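Local atomic coordinates of Lmo0305 protein (Listeria monocytogenes, PDB entry 3PJ0), a protein that is of unknown function but has the fold of pyridoxal-phosphate-dependent enzymes and carries that cofactor covalently bound. Residues 89-94 with 134-139; 141-146 with 172-177; 95-100 with 147-152; 61-66 with 200-205; 42-47 with 236-241. All coordinates share one frame; numbering follows the deposited sequence.

Contact 1: residues 89-94 with 134-139; sequences NRRVAY and LREPVS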
# COMPACT_ATOMS: atom_id res chain seq x y z
N ASN A 89 24.15 -4.03 -13.85
CA ASN A 89 23.77 -5.25 -14.56
C ASN A 89 22.30 -5.57 -14.27
O ASN A 89 21.95 -5.92 -13.15
CB ASN A 89 24.72 -6.39 -14.12
CG ASN A 89 24.46 -7.71 -14.84
OD1 ASN A 89 23.38 -7.93 -15.37
ND2 ASN A 89 25.44 -8.59 -14.83
N ARG A 90 21.46 -5.44 -15.29
CA ARG A 90 20.00 -5.65 -15.16
C ARG A 90 19.56 -7.10 -15.27
O ARG A 90 18.35 -7.38 -15.38
CB ARG A 90 19.23 -4.76 -16.15
CG ARG A 90 19.31 -3.24 -15.86
CD ARG A 90 18.34 -2.69 -14.82
NE ARG A 90 18.47 -1.23 -14.76
CZ ARG A 90 17.61 -0.31 -15.18
NH1 ARG A 90 16.37 -0.60 -15.58
NH2 ARG A 90 17.99 0.97 -15.10
N ARG A 91 20.49 -8.05 -15.29
CA ARG A 91 20.10 -9.46 -15.28
C ARG A 91 20.11 -9.96 -13.83
O ARG A 91 20.99 -9.57 -13.04
CB ARG A 91 21.03 -10.34 -16.14
CG ARG A 91 20.67 -10.38 -17.64
CD ARG A 91 20.78 -9.06 -18.31
NE ARG A 91 22.13 -8.52 -18.18
CZ ARG A 91 22.50 -7.29 -18.54
NH1 ARG A 91 21.62 -6.44 -19.07
NH2 ARG A 91 23.76 -6.90 -18.35
N VAL A 92 19.13 -10.77 -13.48
CA VAL A 92 19.08 -11.46 -12.16
C VAL A 92 18.80 -12.93 -12.41
O VAL A 92 18.47 -13.30 -13.54
CB VAL A 92 18.04 -10.87 -11.20
CG1 VAL A 92 18.31 -9.40 -10.97
CG2 VAL A 92 16.61 -11.07 -11.73
N ALA A 93 18.89 -13.77 -11.37
CA ALA A 93 18.61 -15.17 -11.53
C ALA A 93 17.81 -15.72 -10.36
O ALA A 93 18.05 -15.37 -9.20
CB ALA A 93 19.93 -15.99 -11.73
N TYR A 94 16.84 -16.55 -10.68
CA TYR A 94 16.03 -17.18 -9.67
C TYR A 94 15.26 -18.40 -10.19
O TYR A 94 15.28 -18.69 -11.39
CB TYR A 94 15.09 -16.17 -9.04
CG TYR A 94 14.17 -15.35 -9.96
CD1 TYR A 94 13.46 -15.92 -11.01
CD2 TYR A 94 13.94 -13.98 -9.69
CE1 TYR A 94 12.58 -15.15 -11.79
CE2 TYR A 94 13.06 -13.22 -10.44
CZ TYR A 94 12.39 -13.79 -11.49
OH TYR A 94 11.52 -12.99 -12.23
N LEU A 134 25.07 -20.46 -15.50
CA LEU A 134 24.54 -19.23 -16.12
C LEU A 134 25.43 -18.81 -17.27
O LEU A 134 26.66 -18.82 -17.15
CB LEU A 134 24.41 -18.09 -15.10
CG LEU A 134 23.26 -18.17 -14.08
CD1 LEU A 134 23.48 -17.18 -12.96
CD2 LEU A 134 21.91 -17.92 -14.74
N ARG A 135 24.82 -18.47 -18.39
CA ARG A 135 25.55 -18.08 -19.61
C ARG A 135 25.96 -16.61 -19.70
O ARG A 135 26.62 -16.20 -20.68
CB ARG A 135 24.78 -18.52 -20.85
CG ARG A 135 25.14 -19.94 -21.27
CD ARG A 135 24.10 -20.59 -22.18
NE ARG A 135 23.02 -21.24 -21.42
CZ ARG A 135 21.89 -20.67 -21.04
NH1 ARG A 135 21.64 -19.39 -21.31
NH2 ARG A 135 20.99 -21.37 -20.36
N GLU A 136 25.56 -15.83 -18.71
CA GLU A 136 25.99 -14.45 -18.58
C GLU A 136 25.97 -14.07 -17.11
O GLU A 136 25.26 -14.70 -16.31
CB GLU A 136 25.12 -13.49 -19.41
CG GLU A 136 23.66 -13.57 -19.09
CD GLU A 136 22.83 -12.71 -20.01
OE1 GLU A 136 23.13 -11.51 -20.11
OE2 GLU A 136 21.91 -13.25 -20.65
N PRO A 137 26.73 -13.03 -16.76
CA PRO A 137 26.78 -12.61 -15.37
C PRO A 137 25.47 -11.98 -14.91
O PRO A 137 24.69 -11.47 -15.74
CB PRO A 137 27.91 -11.56 -15.34
CG PRO A 137 28.62 -11.71 -16.66
CD PRO A 137 27.63 -12.24 -17.61
N VAL A 138 25.24 -12.03 -13.61
CA VAL A 138 24.04 -11.44 -13.00
C VAL A 138 24.40 -10.53 -11.83
O VAL A 138 25.45 -10.71 -11.21
CB VAL A 138 23.07 -12.54 -12.51
CG1 VAL A 138 22.51 -13.30 -13.72
CG2 VAL A 138 23.74 -13.50 -11.49
N SER A 139 23.56 -9.52 -11.56
CA SER A 139 23.77 -8.64 -10.41
C SER A 139 23.39 -9.34 -9.11
O SER A 139 24.02 -9.12 -8.07
CB SER A 139 22.98 -7.34 -10.52
OG SER A 139 21.61 -7.58 -10.76
O HOH W 1 24.64 -10.20 -18.16

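Contact 2: residues 141-146 with 172-177; sequences VLIELP and ISLHLD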
# COMPACT_ATOMS: atom_id res chain seq x y z
N VAL A 141 21.16 -13.03 -7.31
CA VAL A 141 20.44 -14.28 -7.29
C VAL A 141 19.45 -14.10 -6.15
O VAL A 141 19.78 -13.54 -5.08
CB VAL A 141 21.38 -15.49 -7.01
CG1 VAL A 141 20.60 -16.76 -6.68
CG2 VAL A 141 22.27 -15.73 -8.21
N LEU A 142 18.24 -14.57 -6.38
CA LEU A 142 17.18 -14.52 -5.37
C LEU A 142 16.86 -15.95 -5.01
O LEU A 142 16.72 -16.79 -5.90
CB LEU A 142 15.94 -13.81 -5.92
CG LEU A 142 14.66 -13.78 -5.06
CD1 LEU A 142 13.78 -12.57 -5.49
CD2 LEU A 142 13.82 -15.08 -5.11
N ILE A 143 16.78 -16.23 -3.71
CA ILE A 143 16.47 -17.55 -3.17
C ILE A 143 15.20 -17.44 -2.32
O ILE A 143 15.06 -16.53 -1.51
CB ILE A 143 17.62 -18.06 -2.25
CG1 ILE A 143 18.96 -18.07 -3.00
CG2 ILE A 143 17.26 -19.37 -1.60
CD1 ILE A 143 19.02 -18.98 -4.24
N GLU A 144 14.27 -18.36 -2.51
CA GLU A 144 13.01 -18.39 -1.74
C GLU A 144 13.06 -19.60 -0.78
O GLU A 144 13.11 -20.74 -1.24
CB GLU A 144 11.82 -18.51 -2.70
CG GLU A 144 10.47 -18.48 -2.03
CD GLU A 144 9.31 -18.83 -2.97
OE1 GLU A 144 9.25 -18.30 -4.12
OE2 GLU A 144 8.47 -19.63 -2.53
N LEU A 145 13.08 -19.33 0.53
CA LEU A 145 13.14 -20.37 1.56
C LEU A 145 11.80 -20.39 2.32
O LEU A 145 11.45 -19.42 2.98
CB LEU A 145 14.27 -20.11 2.56
CG LEU A 145 15.68 -19.97 2.04
CD1 LEU A 145 16.67 -19.55 3.13
CD2 LEU A 145 16.14 -21.27 1.38
N PRO A 146 11.02 -21.47 2.15
CA PRO A 146 11.20 -22.63 1.31
C PRO A 146 10.60 -22.31 -0.05
O PRO A 146 9.98 -21.26 -0.18
CB PRO A 146 10.37 -23.68 2.03
CG PRO A 146 9.23 -22.93 2.56
CD PRO A 146 9.73 -21.53 2.87
N ILE A 172 28.26 -11.44 -6.73
CA ILE A 172 26.81 -11.55 -6.98
C ILE A 172 26.07 -11.28 -5.65
O ILE A 172 26.33 -11.97 -4.66
CB ILE A 172 26.40 -12.95 -7.50
CG1 ILE A 172 27.08 -13.26 -8.84
CG2 ILE A 172 24.89 -13.02 -7.67
CD1 ILE A 172 27.03 -14.69 -9.25
N SER A 173 25.15 -10.31 -5.63
CA SER A 173 24.37 -10.02 -4.43
C SER A 173 23.37 -11.16 -4.23
O SER A 173 22.90 -11.74 -5.21
CB SER A 173 23.60 -8.70 -4.55
OG SER A 173 24.46 -7.59 -4.73
N LEU A 174 23.09 -11.51 -2.97
CA LEU A 174 22.19 -12.63 -2.67
C LEU A 174 21.04 -12.04 -1.87
O LEU A 174 21.27 -11.38 -0.84
CB LEU A 174 22.91 -13.73 -1.87
CG LEU A 174 22.25 -15.14 -1.87
CD1 LEU A 174 22.21 -15.76 -3.26
CD2 LEU A 174 22.95 -16.09 -0.86
N HIS A 175 19.81 -12.24 -2.38
CA HIS A 175 18.58 -11.72 -1.79
C HIS A 175 17.66 -12.85 -1.36
O HIS A 175 17.39 -13.78 -2.14
CB HIS A 175 17.79 -10.83 -2.79
CG HIS A 175 16.46 -10.40 -2.25
ND1 HIS A 175 16.34 -9.38 -1.34
CD2 HIS A 175 15.21 -10.89 -2.45
CE1 HIS A 175 15.06 -9.24 -1.02
NE2 HIS A 175 14.36 -10.16 -1.66
N LEU A 176 17.14 -12.76 -0.12
CA LEU A 176 16.23 -13.75 0.43
C LEU A 176 14.77 -13.37 0.32
O LEU A 176 14.36 -12.35 0.87
CB LEU A 176 16.55 -14.02 1.91
CG LEU A 176 15.60 -14.94 2.72
CD1 LEU A 176 15.48 -16.30 2.04
CD2 LEU A 176 16.07 -15.10 4.18
N ASP A 177 14.00 -14.15 -0.45
CA ASP A 177 12.57 -14.06 -0.46
C ASP A 177 12.19 -14.90 0.76
O ASP A 177 12.12 -16.13 0.72
CB ASP A 177 11.90 -14.58 -1.76
CG ASP A 177 10.38 -14.46 -1.71
OD1 ASP A 177 9.83 -14.44 -0.59
OD2 ASP A 177 9.73 -14.34 -2.78
O HOH W 2 10.13 -15.98 -4.97
O HOH W 3 9.93 -17.60 1.60

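Contact 3: residues 95-100 with 147-152; sequences HPLSHL and QREIGG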
# COMPACT_ATOMS: atom_id res chain seq x y z
N HIS A 95 14.59 -19.11 -9.29
CA HIS A 95 13.82 -20.28 -9.65
C HIS A 95 12.70 -19.88 -10.65
O HIS A 95 12.14 -18.79 -10.54
CB HIS A 95 13.19 -20.90 -8.39
CG HIS A 95 12.55 -22.24 -8.61
ND1 HIS A 95 11.25 -22.37 -9.05
CD2 HIS A 95 13.01 -23.50 -8.42
CE1 HIS A 95 10.96 -23.66 -9.16
NE2 HIS A 95 12.01 -24.36 -8.78
N PRO A 96 12.38 -20.75 -11.63
CA PRO A 96 11.31 -20.47 -12.61
C PRO A 96 9.93 -20.04 -12.01
O PRO A 96 9.16 -19.30 -12.65
CB PRO A 96 11.14 -21.82 -13.32
CG PRO A 96 12.47 -22.43 -13.25
CD PRO A 96 13.02 -22.04 -11.91
N LEU A 97 9.64 -20.49 -10.80
CA LEU A 97 8.36 -20.21 -10.15
C LEU A 97 8.49 -19.16 -9.06
O LEU A 97 7.64 -19.08 -8.15
CB LEU A 97 7.74 -21.51 -9.61
CG LEU A 97 7.55 -22.62 -10.63
CD1 LEU A 97 6.74 -23.82 -10.08
CD2 LEU A 97 6.86 -22.06 -11.86
N SER A 98 9.53 -18.33 -9.14
CA SER A 98 9.65 -17.22 -8.20
C SER A 98 8.38 -16.37 -8.25
O SER A 98 7.72 -16.27 -9.29
CB SER A 98 10.84 -16.34 -8.49
OG SER A 98 10.81 -15.17 -7.66
N HIS A 99 8.05 -15.74 -7.13
CA HIS A 99 6.83 -14.96 -7.07
C HIS A 99 6.94 -13.81 -8.07
O HIS A 99 5.94 -13.40 -8.68
CB HIS A 99 6.62 -14.45 -5.63
CG HIS A 99 5.28 -13.83 -5.37
ND1 HIS A 99 5.02 -12.49 -5.61
CD2 HIS A 99 4.16 -14.34 -4.81
CE1 HIS A 99 3.78 -12.22 -5.22
NE2 HIS A 99 3.24 -13.32 -4.74
N LEU A 100 8.15 -13.30 -8.24
CA LEU A 100 8.42 -12.23 -9.19
C LEU A 100 8.12 -12.62 -10.65
O LEU A 100 7.68 -11.81 -11.45
CB LEU A 100 9.89 -11.78 -9.09
CG LEU A 100 10.48 -11.01 -7.88
CD1 LEU A 100 10.09 -9.58 -7.93
CD2 LEU A 100 10.24 -11.66 -6.47
N GLN A 147 10.73 -23.21 -1.02
CA GLN A 147 10.20 -22.97 -2.37
C GLN A 147 8.76 -23.41 -2.38
O GLN A 147 8.44 -24.59 -2.57
CB GLN A 147 11.01 -23.71 -3.44
CG GLN A 147 10.70 -23.22 -4.84
CD GLN A 147 11.44 -21.92 -5.19
OE1 GLN A 147 12.67 -21.89 -5.15
NE2 GLN A 147 10.70 -20.86 -5.53
N ARG A 148 7.87 -22.45 -2.15
CA ARG A 148 6.45 -22.75 -1.98
C ARG A 148 5.75 -23.48 -3.13
O ARG A 148 4.97 -24.39 -2.89
CB ARG A 148 5.70 -21.46 -1.68
CG ARG A 148 4.19 -21.61 -1.49
CD ARG A 148 3.38 -21.34 -2.78
NE ARG A 148 1.97 -21.25 -2.44
CZ ARG A 148 1.01 -20.58 -3.09
NH1 ARG A 148 1.26 -19.90 -4.21
NH2 ARG A 148 -0.23 -20.59 -2.61
N GLU A 149 6.04 -23.08 -4.37
CA GLU A 149 5.34 -23.66 -5.52
C GLU A 149 5.65 -25.13 -5.76
O GLU A 149 4.93 -25.82 -6.48
CB GLU A 149 5.60 -22.85 -6.79
CG GLU A 149 5.11 -21.42 -6.68
CD GLU A 149 3.60 -21.24 -6.76
OE1 GLU A 149 2.89 -22.07 -7.34
OE2 GLU A 149 3.13 -20.19 -6.26
N ILE A 150 6.72 -25.64 -5.14
CA ILE A 150 7.05 -27.07 -5.26
C ILE A 150 6.80 -27.80 -3.93
O ILE A 150 7.34 -28.86 -3.65
CB ILE A 150 8.45 -27.32 -5.89
CG1 ILE A 150 9.58 -26.71 -5.07
CG2 ILE A 150 8.50 -26.76 -7.30
CD1 ILE A 150 10.94 -27.10 -5.59
N GLY A 151 5.95 -27.22 -3.10
CA GLY A 151 5.53 -27.84 -1.87
C GLY A 151 6.20 -27.36 -0.61
O GLY A 151 5.93 -27.90 0.45
N GLY A 152 7.06 -26.35 -0.72
CA GLY A 152 7.79 -25.86 0.44
C GLY A 152 9.05 -26.69 0.62
O GLY A 152 9.27 -27.31 1.69

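Contact 4: residues 61-66 with 200-205; sequences LGKQSA and DSVYVS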
# COMPACT_ATOMS: atom_id res chain seq x y z
N LEU A 61 16.40 -9.92 12.47
CA LEU A 61 17.03 -10.41 11.25
C LEU A 61 18.53 -10.17 11.17
O LEU A 61 19.20 -10.62 10.22
CB LEU A 61 16.36 -9.79 10.04
CG LEU A 61 14.83 -9.98 9.93
CD1 LEU A 61 14.32 -9.23 8.71
CD2 LEU A 61 14.52 -11.48 9.89
N GLY A 62 19.09 -9.51 12.19
CA GLY A 62 20.54 -9.24 12.24
C GLY A 62 21.05 -8.28 11.17
O GLY A 62 22.19 -8.39 10.72
N LYS A 63 20.22 -7.33 10.78
CA LYS A 63 20.58 -6.34 9.75
C LYS A 63 20.65 -4.94 10.37
O LYS A 63 20.05 -4.68 11.43
CB LYS A 63 19.60 -6.38 8.58
CG LYS A 63 19.52 -7.70 7.83
CD LYS A 63 20.88 -8.12 7.32
CE LYS A 63 20.88 -9.50 6.65
NZ LYS A 63 22.28 -9.79 6.15
N GLN A 64 21.38 -4.04 9.72
CA GLN A 64 21.55 -2.68 10.24
C GLN A 64 20.23 -1.90 10.31
O GLN A 64 19.98 -1.17 11.26
CB GLN A 64 22.54 -1.89 9.37
CG GLN A 64 23.99 -2.39 9.35
CD GLN A 64 24.93 -1.44 8.59
OE1 GLN A 64 24.50 -0.70 7.69
NE2 GLN A 64 26.23 -1.44 8.97
N SER A 65 19.40 -2.04 9.29
CA SER A 65 18.13 -1.35 9.31
C SER A 65 17.13 -2.03 8.40
O SER A 65 17.45 -2.98 7.67
CB SER A 65 18.28 0.15 8.99
OG SER A 65 18.76 0.39 7.69
N ALA A 66 15.91 -1.52 8.45
CA ALA A 66 14.78 -2.11 7.74
C ALA A 66 13.78 -1.04 7.40
O ALA A 66 13.79 0.05 7.99
CB ALA A 66 14.09 -3.20 8.60
N ASP A 200 22.64 -10.60 1.41
CA ASP A 200 22.81 -9.16 1.39
C ASP A 200 21.53 -8.44 1.82
O ASP A 200 21.59 -7.41 2.46
CB ASP A 200 23.17 -8.72 -0.02
CG ASP A 200 24.55 -9.14 -0.39
OD1 ASP A 200 25.48 -8.54 0.18
OD2 ASP A 200 24.72 -10.06 -1.20
N SER A 201 20.38 -8.92 1.36
CA SER A 201 19.11 -8.31 1.70
C SER A 201 18.06 -9.38 1.91
O SER A 201 18.21 -10.52 1.46
CB SER A 201 18.67 -7.30 0.61
OG SER A 201 18.60 -7.90 -0.68
N VAL A 202 17.01 -9.03 2.63
CA VAL A 202 15.93 -9.97 2.93
C VAL A 202 14.57 -9.28 3.02
O VAL A 202 14.44 -8.17 3.56
CB VAL A 202 16.19 -10.75 4.23
CG1 VAL A 202 16.63 -9.79 5.36
CG2 VAL A 202 14.96 -11.64 4.64
N TYR A 203 13.57 -9.99 2.53
CA TYR A 203 12.18 -9.62 2.62
C TYR A 203 11.46 -10.66 3.46
O TYR A 203 11.67 -11.86 3.26
CB TYR A 203 11.55 -9.59 1.22
CG TYR A 203 10.11 -10.06 1.21
CD1 TYR A 203 9.13 -9.36 1.90
CD2 TYR A 203 9.75 -11.22 0.53
CE1 TYR A 203 7.82 -9.82 1.95
CE2 TYR A 203 8.43 -11.66 0.51
CZ TYR A 203 7.46 -10.97 1.23
OH TYR A 203 6.15 -11.43 1.23
N VAL A 204 10.68 -10.19 4.44
CA VAL A 204 9.82 -11.06 5.25
C VAL A 204 8.35 -10.54 5.24
O VAL A 204 8.09 -9.33 5.15
CB VAL A 204 10.34 -11.24 6.73
CG1 VAL A 204 11.68 -11.97 6.74
CG2 VAL A 204 10.43 -9.89 7.46
N SER A 205 7.39 -11.46 5.33
CA SER A 205 5.97 -11.15 5.35
C SER A 205 5.37 -11.29 6.76
O SER A 205 5.87 -12.08 7.60
CB SER A 205 5.18 -12.10 4.43
OG SER A 205 3.83 -11.68 4.31
O HOH W 4 23.22 -7.30 4.89

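Contact 5: residues 42-47 with 236-241; sequences DIYGNG and GGDLIS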
# COMPACT_ATOMS: atom_id res chain seq x y z
N ASP A 42 2.04 7.08 12.45
CA ASP A 42 3.26 7.31 11.69
C ASP A 42 2.87 8.36 10.62
O ASP A 42 1.68 8.51 10.28
CB ASP A 42 3.79 6.02 11.06
CG ASP A 42 2.74 5.29 10.17
OD1 ASP A 42 1.64 4.99 10.67
OD2 ASP A 42 3.04 4.95 8.99
N ILE A 43 3.87 9.09 10.10
CA ILE A 43 3.68 10.12 9.10
C ILE A 43 4.74 9.95 7.98
O ILE A 43 5.94 10.19 8.20
CB ILE A 43 3.82 11.51 9.73
CG1 ILE A 43 2.81 11.69 10.87
CG2 ILE A 43 3.72 12.64 8.64
CD1 ILE A 43 1.35 11.53 10.45
N TYR A 44 4.30 9.48 6.81
CA TYR A 44 5.17 9.26 5.64
C TYR A 44 6.51 8.62 6.00
O TYR A 44 7.57 9.18 5.73
CB TYR A 44 5.41 10.57 4.87
CG TYR A 44 4.15 11.20 4.34
CD1 TYR A 44 3.37 10.54 3.37
CD2 TYR A 44 3.71 12.46 4.81
CE1 TYR A 44 2.21 11.13 2.89
CE2 TYR A 44 2.53 13.03 4.34
CZ TYR A 44 1.79 12.37 3.39
OH TYR A 44 0.65 12.97 2.90
N GLY A 45 6.44 7.44 6.63
CA GLY A 45 7.65 6.70 6.96
C GLY A 45 8.38 7.03 8.26
O GLY A 45 9.33 6.34 8.59
N ASN A 46 7.90 8.02 9.00
CA ASN A 46 8.53 8.44 10.24
C ASN A 46 7.57 8.34 11.41
O ASN A 46 6.38 8.31 11.23
CB ASN A 46 9.02 9.87 10.11
CG ASN A 46 10.16 10.00 9.09
OD1 ASN A 46 11.15 9.27 9.15
ND2 ASN A 46 10.00 10.92 8.15
N GLY A 47 8.12 8.36 12.61
CA GLY A 47 7.30 8.26 13.81
C GLY A 47 7.56 6.99 14.59
O GLY A 47 7.82 5.93 14.01
N GLY A 236 4.66 4.69 -4.88
CA GLY A 236 3.38 4.96 -4.22
C GLY A 236 3.11 4.10 -3.01
O GLY A 236 1.94 3.87 -2.66
N GLY A 237 4.19 3.62 -2.38
CA GLY A 237 4.12 2.85 -1.13
C GLY A 237 4.38 3.66 0.16
O GLY A 237 4.19 3.16 1.27
N ASP A 238 4.79 4.94 0.02
CA ASP A 238 5.09 5.78 1.20
C ASP A 238 3.79 6.42 1.64
O ASP A 238 3.58 7.62 1.51
CB ASP A 238 6.15 6.83 0.83
CG ASP A 238 6.63 7.64 2.02
OD1 ASP A 238 6.69 7.12 3.17
OD2 ASP A 238 6.98 8.82 1.78
N LEU A 239 2.90 5.61 2.17
CA LEU A 239 1.59 6.11 2.56
C LEU A 239 1.74 6.99 3.78
O LEU A 239 2.64 6.77 4.61
CB LEU A 239 0.66 4.93 2.84
CG LEU A 239 -0.13 4.28 1.69
CD1 LEU A 239 0.65 4.01 0.43
CD2 LEU A 239 -0.85 3.01 2.16
N ILE A 240 0.85 7.97 3.94
CA ILE A 240 0.89 8.81 5.12
C ILE A 240 0.87 7.96 6.40
O ILE A 240 1.69 8.18 7.29
CB ILE A 240 -0.25 9.91 5.17
CG1 ILE A 240 -0.09 10.77 6.43
CG2 ILE A 240 -1.68 9.31 5.13
CD1 ILE A 240 -0.86 12.08 6.38
N SER A 241 -0.00 6.97 6.45
CA SER A 241 -0.20 6.17 7.66
C SER A 241 -0.26 4.69 7.36
O SER A 241 -1.26 4.21 6.75
CB SER A 241 -1.53 6.56 8.31
OG SER A 241 -1.55 7.90 8.77
O HOH W 5 4.11 5.86 6.76
O HOH W 6 8.63 10.28 3.19

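Contact 1: residues 89-94 with 134-139
The contact opens strand 91-94 of the large mixed sheet, where the loop entering strand 140-144 comes up beside it. Ser-139 N donates to Arg-91 O at 3.0 Å. The bond lies in the carbonyl plane and is nearly straight (N-H...O 162°). The pairing continues from Ala-93 to Ser-140 and Leu-142. Ser-139 OG sits between the backbone N and the carbonyl carbon (chi1 53°). This puts OG 2.9 Å from Asn-89 O and 3.1 Å from Arg-91 O, with one proton for two acceptors. Asn-89 holds its CG anti to the backbone N (chi1 -178°). OD1 accepts from Arg-91 N at 2.9 Å, which makes an Asx turn. At the other end of the amide, ND2 donates to Pro-137 O at 3.1 Å. Pro-137 O lies in the amide plane, but ND2 stands above the carbonyl plane of Pro-137 and not on a lone pair. Arg-91 bends at chi2 and chi3 and crosses the extended Glu-136 side chain at about a right angle. Glu-136 OE1 is 3.7 Å from Arg-91 NE, well out of the guanidinium plane, so this long salt bridge is one of charge alone. A water completes it: it accepts from Arg-91 NE and donates to Glu-136 OE1 and Pro-137 O. On the apolar side Ala-93 CB meets Leu-134 CD1 at 3.9 Å, with Val-138 CG1 a little further off. Both ends of the Asn-89 amide are engaged, which fixes its rotation. The Arg-91 and Glu-136 pair, in contrast, relies on water for its directed bonds.

Contact 2: residues 141-146 with 172-177
Asp-177 leads from the backbone ladder to the cofactor. Its CG is anti to the backbone N (chi1 -180°). CB rests 3.7 Å from Ile-143 O and 3.9 Å from Leu-142 CD2. CG lies beside Glu-144 CG at 4.0 Å, the two side chains pointing the same way. At the tip OD1 bonds Ala-179 N. OD2 bonds Gln-76 NE2 and N1 of the modified lysine LLP at position 208. A carboxylate here would be expected to favour a protonated pyridine nitrogen, as in relatives of this fold. Glu-144 OE1 is 4.2 Å from Asp-177 OD2, and a water donates to both oxygens, which would ease the repulsion. Glu-144 OE2 is taken by Arg-148 N. Behind these groups the strands run parallel, their axes 27° apart. Asp-177 N gives Ile-143 O a 2.8 Å bond, one of four good hydrogen bonds; Leu-145 N to Asp-177 O, at 3.3 Å, is weak. On the same face Leu-142 CD1 touches His-175 CD2 at 3.8 Å, while Leu-142 CG lies at the ring edge, in plane. His-175 has both nitrogens engaged, ND1 with Ser-201 OG and NE2 with Gln-76 OE1. The other face is apolar, with Leu-174 CD1 packed on Val-141 and Ile-143. Just past the strand end, Leu-145 CD1 meets Leu-176 CD1 at 3.6 Å. The two strands and helix 157-170 form a beta-alpha-beta unit. That helix packs on the Leu-174 face, helix 72-87 packs on the Leu-142 and His-175 face, and strand 201-205 flanks strand 173-178.

Contact 3: residues 95-100 with 147-152
The tight part is a stack of the Gln-147 amide on the His-95 ring, their planes 23° apart. Gln-147 CD sits 3.6 Å above the ring plane of His-95, displaced toward the rim. Pro-96 CD lies over the opposite face. Gln-147 CG, anti to the backbone N, stands almost straight over the ring centre of His-95, a CH-pi contact; the bend at chi2 then lays the amide over the ring. Its OE1 reaches His-95 CB at 3.4 Å. The ring is held from both nitrogens: ND1 accepts from Leu-97 N at 3.0 Å, and NE2 bonds Gln-124 O. This is consistent with a neutral ring protonated on NE2. At the partly exposed side Leu-97 CD1 makes a single close aliphatic touch on Glu-149 CB at 3.6 Å. The loose part is Ile-150, with CG2 4.4 Å from Leu-97 CD1. No hydrogen bond crosses the contact. Glu-149 OE2 bonds His-103 NE2 and is bridged to Arg-148 NH1 at 2.8 Å. A bound MRD lies about 4 Å from the Glu-149 side chain. Segment 95-100 links strand 91-94 to helix 99-102, and segment 147-152 follows strand 140-144. Leu-97 and Glu-149 both pack on Ile-102 of that helix, Leu-100 on helix 72-87, and Arg-148 reaches Glu-333 of strand 329-335.

Contact 4: residues 61-66 with 200-205
The backbones stay well apart, with Leu-61 CA and Val-202 CA 8.4 Å from each other, and no backbone bond joins them. Gly-62 ends helix 48-61 with a positive phi of 66° in a Schellman motif, and the chain then turns toward strand 65-69. Side chains span the gap. Leu-61 keeps CG anti to its carbonyl carbon and extends beyond it, so CD1 does the touching. The Leu-61 and Val-202 side chains cross obliquely, CD1 of Leu-61 lying 4.1 Å from Val-202 CG1. The same methyl meets Val-204 CG2, also at 4.1 Å, tip to tip. Each valine offers the methyl that stands between its backbone N and carbonyl carbon. Val-202 and Val-204 alternate with Tyr-203 along the strand, so both fall on the face toward Leu-61. Lys-63 adds its aliphatic part. Its CG lies 4.3 Å from Val-202 CG1, and after a bend at chi2 the chain runs out straight to NZ. Lys-63 NZ does not bond Asp-200 O directly. A water accepts from Lys-63 NZ at 2.9 Å and donates to Asp-200 O at 2.9 Å. NZ also bonds Phe-199 O and Cys-196 O, so three oxygens grip the ammonium. Cys-196 closes helix 192-196, and the negative end of that helix would suit the charge. The Asp-200 carboxylate is used elsewhere, OD2 accepting from Leu-174 N. This is packing of a helix end on the central sheet. Strand 216-220 lies between strands 65-69 and 201-205, strand 173-178 flanks strand 201-205 on its other edge, and helix 192-196 packs on both Leu-61 and Val-202.

Contact 5: residues 42-47 with 236-241
The ring of Tyr-44 has Ile-240 over one face and a carbonyl at its edge. Ile-240 CA stands 3.8 Å from the centroid of the Tyr-44 ring, 29° off the normal, a CH-pi contact. Ile-240 CG1 lies over the same face toward the rim, and Ile-240 CB meets Tyr-44 CE1 at 3.6 Å. Asp-238 O lies in the ring plane at the edge, 3.5 Å from Tyr-44 CD1. The phenol oxygen bonds Tyr-207 OH of the second subunit. The Asp-42 carboxylate lies against the backbone of Ser-241, OD1 being 3.7 Å from Ser-241 CA. Its OD2 bonds Leu-242 N and its OD1 makes a weak bond to Tyr-243 N, at the start of helix 243-256. Segment 42-47 contains a type I' beta turn from Ile-43 to Asn-46 and leads into helix 48-61. Segment 236-241 begins with Gly-236, whose Schellman motif ends helix 222-234, and Asp-238 centres an inverse gamma turn. One backbone bond joins them: Tyr-44 N donates to Ile-240 O at 3.0 Å, on a lone pair in the carbonyl plane. A water accepts from Gly-45 N and has Asp-42 OD2 and Leu-239 O within donating range. Asp-238 OD1 presses on Tyr-44 C at 3.2 Å, while Asp-238 OD2 is salt-bridged to Arg-233. From the second subunit, Ile-213 packs on Ile-240 and Ser-241, and Tyr-245 packs on Leu-239.

In the fold
Contacts 1, 2 and 4 all reach the same mixed sheet. Contacts 1 and 2 are joined through neighbouring strands, with Ala-93 O 2.9 Å from Leu-142 N, and their centres are 13 Å apart. Contact 2 meets contact 4 where Leu-174 O is 2.7 Å from Asp-200 N, with centres 12 Å apart. Contact 3 sits at the ends of strands from contacts 1 and 2; Leu-100 CD2 packs on Leu-142 CD1 at 3.8 Å. Contact 2 carries the direct link to the cofactor, through Asp-177. Contact 5 stands apart at the subunit interface, its nearest atoms about 8 Å from contact 4 and about 16 Å from contact 2.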